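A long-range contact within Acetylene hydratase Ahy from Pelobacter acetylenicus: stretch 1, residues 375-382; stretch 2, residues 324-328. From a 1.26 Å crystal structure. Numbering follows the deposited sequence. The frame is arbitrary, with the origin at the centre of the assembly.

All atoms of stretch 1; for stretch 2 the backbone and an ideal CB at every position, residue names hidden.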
ATOM      1  N   VAL A 375      -3.165  17.446  19.109  1.00 15.45           N
ATOM      2  CA  VAL A 375      -4.390  16.671  18.991  1.00 15.29           C
ATOM      3  C   VAL A 375      -4.186  15.219  19.462  1.00 15.41           C
ATOM      4  O   VAL A 375      -5.062  14.635  20.127  1.00 16.10           O
ATOM      5  CB  VAL A 375      -4.909  16.687  17.528  1.00 15.01           C
ATOM      6  CG1 VAL A 375      -6.065  15.667  17.322  1.00 15.55           C
ATOM      7  CG2 VAL A 375      -5.304  18.130  17.125  1.00 15.94           C
ATOM      8  N   TYR A 376      -3.039  14.635  19.112  1.00 15.26           N
ATOM      9  CA  TYR A 376      -2.792  13.210  19.379  1.00 15.14           C
ATOM     10  C   TYR A 376      -1.763  12.949  20.475  1.00 14.97           C
ATOM     11  O   TYR A 376      -1.593  11.801  20.907  1.00 15.86           O
ATOM     12  CB  TYR A 376      -2.403  12.493  18.071  1.00 13.92           C
ATOM     13  CG  TYR A 376      -3.522  12.496  17.056  1.00 13.59           C
ATOM     14  CD1 TYR A 376      -4.728  11.832  17.311  1.00 12.79           C
ATOM     15  CD2 TYR A 376      -3.395  13.183  15.847  1.00 13.14           C
ATOM     16  CE1 TYR A 376      -5.766  11.876  16.412  1.00 13.74           C
ATOM     17  CE2 TYR A 376      -4.428  13.204  14.928  1.00 12.97           C
ATOM     18  CZ  TYR A 376      -5.616  12.574  15.216  1.00 13.29           C
ATOM     19  OH  TYR A 376      -6.646  12.613  14.306  1.00 15.35           O
ATOM     20  N   GLY A 377      -1.067  13.990  20.922  1.00 15.06           N
ATOM     21  CA  GLY A 377      -0.029  13.825  21.924  1.00 15.55           C
ATOM     22  C   GLY A 377       1.214  13.150  21.371  1.00 15.65           C
ATOM     23  O   GLY A 377       2.048  12.650  22.118  1.00 16.43           O
ATOM     24  N   VAL A 378       1.326  13.142  20.045  1.00 15.41           N
ATOM     25  CA  VAL A 378       2.443  12.504  19.354  1.00 15.94           C
ATOM     26  C   VAL A 378       2.909  13.477  18.288  1.00 15.27           C
ATOM     27  O   VAL A 378       2.188  13.733  17.329  1.00 16.39           O
ATOM     28  CB  VAL A 378       2.020  11.152  18.717  1.00 16.06           C
ATOM     29  CG1 VAL A 378       3.100  10.627  17.840  1.00 18.28           C
ATOM     30  CG2 VAL A 378       1.722  10.137  19.811  1.00 18.59           C
ATOM     31  N   LYS A 379       4.110  14.017  18.464  1.00 14.75           N
ATOM     32  CA  LYS A 379       4.661  15.007  17.544  1.00 14.70           C
ATOM     33  C   LYS A 379       4.877  14.410  16.161  1.00 13.91           C
ATOM     34  O   LYS A 379       4.545  15.029  15.147  1.00 13.65           O
ATOM     35  CB  LYS A 379       5.980  15.549  18.070  1.00 15.09           C
ATOM     36  CG  LYS A 379       6.649  16.518  17.112  1.00 17.34           C
ATOM     37  CD  LYS A 379       7.857  17.154  17.755  1.00 20.25           C
ATOM     38  CE  LYS A 379       8.637  17.939  16.740  1.00 23.80           C
ATOM     39  NZ  LYS A 379       9.825  18.546  17.377  1.00 25.45           N
ATOM     40  N   TYR A 380       5.453  13.207  16.123  1.00 12.95           N
ATOM     41  CA  TYR A 380       5.693  12.494  14.877  1.00 12.60           C
ATOM     42  C   TYR A 380       4.688  11.347  14.780  1.00 12.86           C
ATOM     43  O   TYR A 380       4.970  10.230  15.204  1.00 13.59           O
ATOM     44  CB  TYR A 380       7.129  11.946  14.825  1.00 13.42           C
ATOM     45  CG  TYR A 380       8.164  13.038  14.778  1.00 12.65           C
ATOM     46  CD1 TYR A 380       8.474  13.673  13.579  1.00 13.29           C
ATOM     47  CD2 TYR A 380       8.821  13.452  15.942  1.00 15.58           C
ATOM     48  CE1 TYR A 380       9.434  14.645  13.514  1.00 14.20           C
ATOM     49  CE2 TYR A 380       9.779  14.465  15.894  1.00 15.67           C
ATOM     50  CZ  TYR A 380      10.070  15.054  14.668  1.00 15.36           C
ATOM     51  OH  TYR A 380      11.023  16.022  14.537  1.00 18.01           O
ATOM     52  N   PHE A 381       3.517  11.620  14.216  1.00 11.63           N
ATOM     53  CA  PHE A 381       2.411  10.683  14.172  1.00 11.57           C
ATOM     54  C   PHE A 381       2.664   9.873  12.926  1.00 10.87           C
ATOM     55  O   PHE A 381       2.489  10.339  11.813  1.00 10.87           O
ATOM     56  CB  PHE A 381       1.099  11.478  14.110  1.00 11.40           C
ATOM     57  CG  PHE A 381      -0.141  10.659  13.881  1.00 12.56           C
ATOM     58  CD1 PHE A 381      -0.231   9.317  14.219  1.00 12.90           C
ATOM     59  CD2 PHE A 381      -1.281  11.285  13.358  1.00 12.89           C
ATOM     60  CE1 PHE A 381      -1.411   8.609  13.991  1.00 12.82           C
ATOM     61  CE2 PHE A 381      -2.468  10.585  13.148  1.00 14.12           C
ATOM     62  CZ  PHE A 381      -2.538   9.244  13.474  1.00 13.43           C
ATOM     63  N   HIS A 382       3.119   8.634  13.128  1.00 10.39           N
ATOM     64  CA  HIS A 382       3.437   7.713  12.027  1.00  9.69           C
ATOM     65  C   HIS A 382       2.113   7.109  11.587  1.00  9.57           C
ATOM     66  O   HIS A 382       1.788   5.979  11.940  1.00  9.82           O
ATOM     67  CB  HIS A 382       4.406   6.639  12.508  1.00 10.19           C
ATOM     68  CG  HIS A 382       4.876   5.736  11.422  1.00  9.65           C
ATOM     69  ND1 HIS A 382       4.247   4.543  11.135  1.00  8.41           N
ATOM     70  CD2 HIS A 382       5.914   5.844  10.559  1.00  8.43           C
ATOM     71  CE1 HIS A 382       4.906   3.939  10.156  1.00  8.61           C
ATOM     72  NE2 HIS A 382       5.910   4.713   9.778  1.00  8.75           N
ATOM     73  N   UNK A 324     -11.934   9.580  11.737  1.00 14.30           N
ATOM     74  CA  UNK A 324     -10.523  10.016  11.696  1.00 14.17           C
ATOM     75  C   UNK A 324      -9.751   9.236  12.751  1.00 13.68           C
ATOM     76  O   UNK A 324     -10.073   9.342  13.939  1.00 15.01           O
ATOM     77  CB  UNK A 324     -10.393  11.522  11.932  1.00 14.17           C
ATOM     78  N   UNK A 325      -8.734   8.473  12.329  1.00 13.16           N
ATOM     79  CA  UNK A 325      -8.013   7.573  13.244  1.00 13.18           C
ATOM     80  C   UNK A 325      -7.038   8.281  14.168  1.00 12.91           C
ATOM     81  O   UNK A 325      -6.902   9.500  14.167  1.00 13.04           O
ATOM     82  CB  UNK A 325      -7.250   6.522  12.436  1.00 13.18           C
ATOM     83  N   UNK A 326      -6.351   7.488  14.971  1.00 12.42           N
ATOM     84  CA  UNK A 326      -5.481   7.991  16.015  1.00 11.76           C
ATOM     85  C   UNK A 326      -4.608   6.829  16.447  1.00 11.76           C
ATOM     86  O   UNK A 326      -4.999   5.670  16.247  1.00 12.20           O
ATOM     87  CB  UNK A 326      -6.271   8.577  17.187  1.00 11.76           C
ATOM     88  N   UNK A 327      -3.487   7.122  17.134  1.00 11.50           N
ATOM     89  CA  UNK A 327      -2.812   6.055  17.885  1.00 11.40           C
ATOM     90  C   UNK A 327      -3.817   5.385  18.822  1.00 10.93           C
ATOM     91  O   UNK A 327      -4.681   6.069  19.381  1.00 11.64           O
ATOM     92  CB  UNK A 327      -1.624   6.607  18.675  1.00 11.40           C
ATOM     93  N   UNK A 328      -3.744   4.065  18.974  1.00 11.09           N
ATOM     94  CA  UNK A 328      -4.775   3.375  19.749  1.00 10.76           C
ATOM     95  C   UNK A 328      -4.742   3.868  21.197  1.00 11.98           C
ATOM     96  O   UNK A 328      -3.669   3.950  21.806  1.00 12.17           O
ATOM     97  CB  UNK A 328      -4.577   1.859  19.690  1.00 10.76           C
TER

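Stretch 1 leaves a helix, turns at Gly-377 with positive phi, and then runs on as loop. To the other stretch it offers two aromatic rings, Tyr-376 and Phe-381, and the methyls of Val-378, with no charge among them. Whatever sits opposite has to be read mainly for shape and apolar fit.

Position 324 points its CA-to-CB bond toward stretch 1, yet its ideal CB lies 4.6 Å from Tyr-376 OH and close to nothing else there. The phi/psi of -92/120 is extended and undemanding. A hydroxyl at that range asks little, so an aliphatic, a small polar or a longer side chain could all be placed. The deposited residue is Leu-324, with chi1 m and chi2 t, and its share of the contact is slight.

Position 325 sends its CA-to-CB bond sideways, and the ideal CB has nothing of stretch 1 within 5.5 Å. Phi is negative, so the backbone does not call for glycine, and this contact would tolerate many residues. What matters here is the carbonyl: the O of 325 lies 3.1 Å from Tyr-376 OH, a polar approach any residue type could supply. It is Gly-325, which meets stretch 1 through its backbone alone.

Position 326 is the closest in backbone register, its CA 6.8 Å from the CA of Tyr-376. The CA-to-CB bond points sideways, but the ideal CB falls a tight 3.4 Å from Tyr-376 CE1. With phi/psi of -165/162 the chain is fully extended. The ring already occupies the space beside CB, so a small residue, alanine, serine or glycine, is the easiest reading; a larger one would have to lead its further atoms away from the ring. Ala-326 places its CB 3.6 Å from Tyr-376 CE1, while its CA lies 4.1 Å from Phe-381 CZ.

Position 327 points toward stretch 1, with its ideal CB 5.0 Å from Val-378 CG2 and 5.1 Å from Phe-381 CE1. That leaves room for a few more apolar atoms: valine, leucine, isoleucine or proline would suit, and phi/psi of -54/141 is well within proline's range. Pro-327 has the largest covered area of the stretch. Its CD packs 3.6 Å from Phe-381 CE1 and 3.9 Å from Tyr-376 CD1, and its CG lies 4.3 Å from Val-378 CG2, so one compact ring touches three side chains.

Position 328 is out of reach and stretch 1 sets no rule for it. His-328 hydrogen-bonds elsewhere in the structure.

Stretch 2 (324-328) LGAPH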
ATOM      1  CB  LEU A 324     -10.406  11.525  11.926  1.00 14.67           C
ATOM      2  CG  LEU A 324     -11.176  12.397  10.944  1.00 16.40           C
ATOM      3  CD1 LEU A 324     -10.885  13.850  11.236  1.00 17.47           C
ATOM      4  CD2 LEU A 324     -10.822  12.074   9.505  1.00 17.39           C
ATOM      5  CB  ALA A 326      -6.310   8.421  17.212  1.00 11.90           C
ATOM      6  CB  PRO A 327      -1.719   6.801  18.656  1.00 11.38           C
ATOM      7  CG  PRO A 327      -1.445   8.055  17.824  1.00 11.14           C
ATOM      8  CD  PRO A 327      -2.843   8.438  17.344  1.00 11.33           C
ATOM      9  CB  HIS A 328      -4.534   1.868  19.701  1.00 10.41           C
ATOM     10  CG  HIS A 328      -5.710   1.048  20.134  1.00 11.08           C
ATOM     11  ND1 HIS A 328      -6.203   1.044  21.429  1.00 10.94           N
ATOM     12  CD2 HIS A 328      -6.496   0.199  19.431  1.00  9.88           C
ATOM     13  CE1 HIS A 328      -7.230   0.209  21.497  1.00 12.36           C
ATOM     14  NE2 HIS A 328      -7.429  -0.309  20.299  1.00 11.64           N
TER
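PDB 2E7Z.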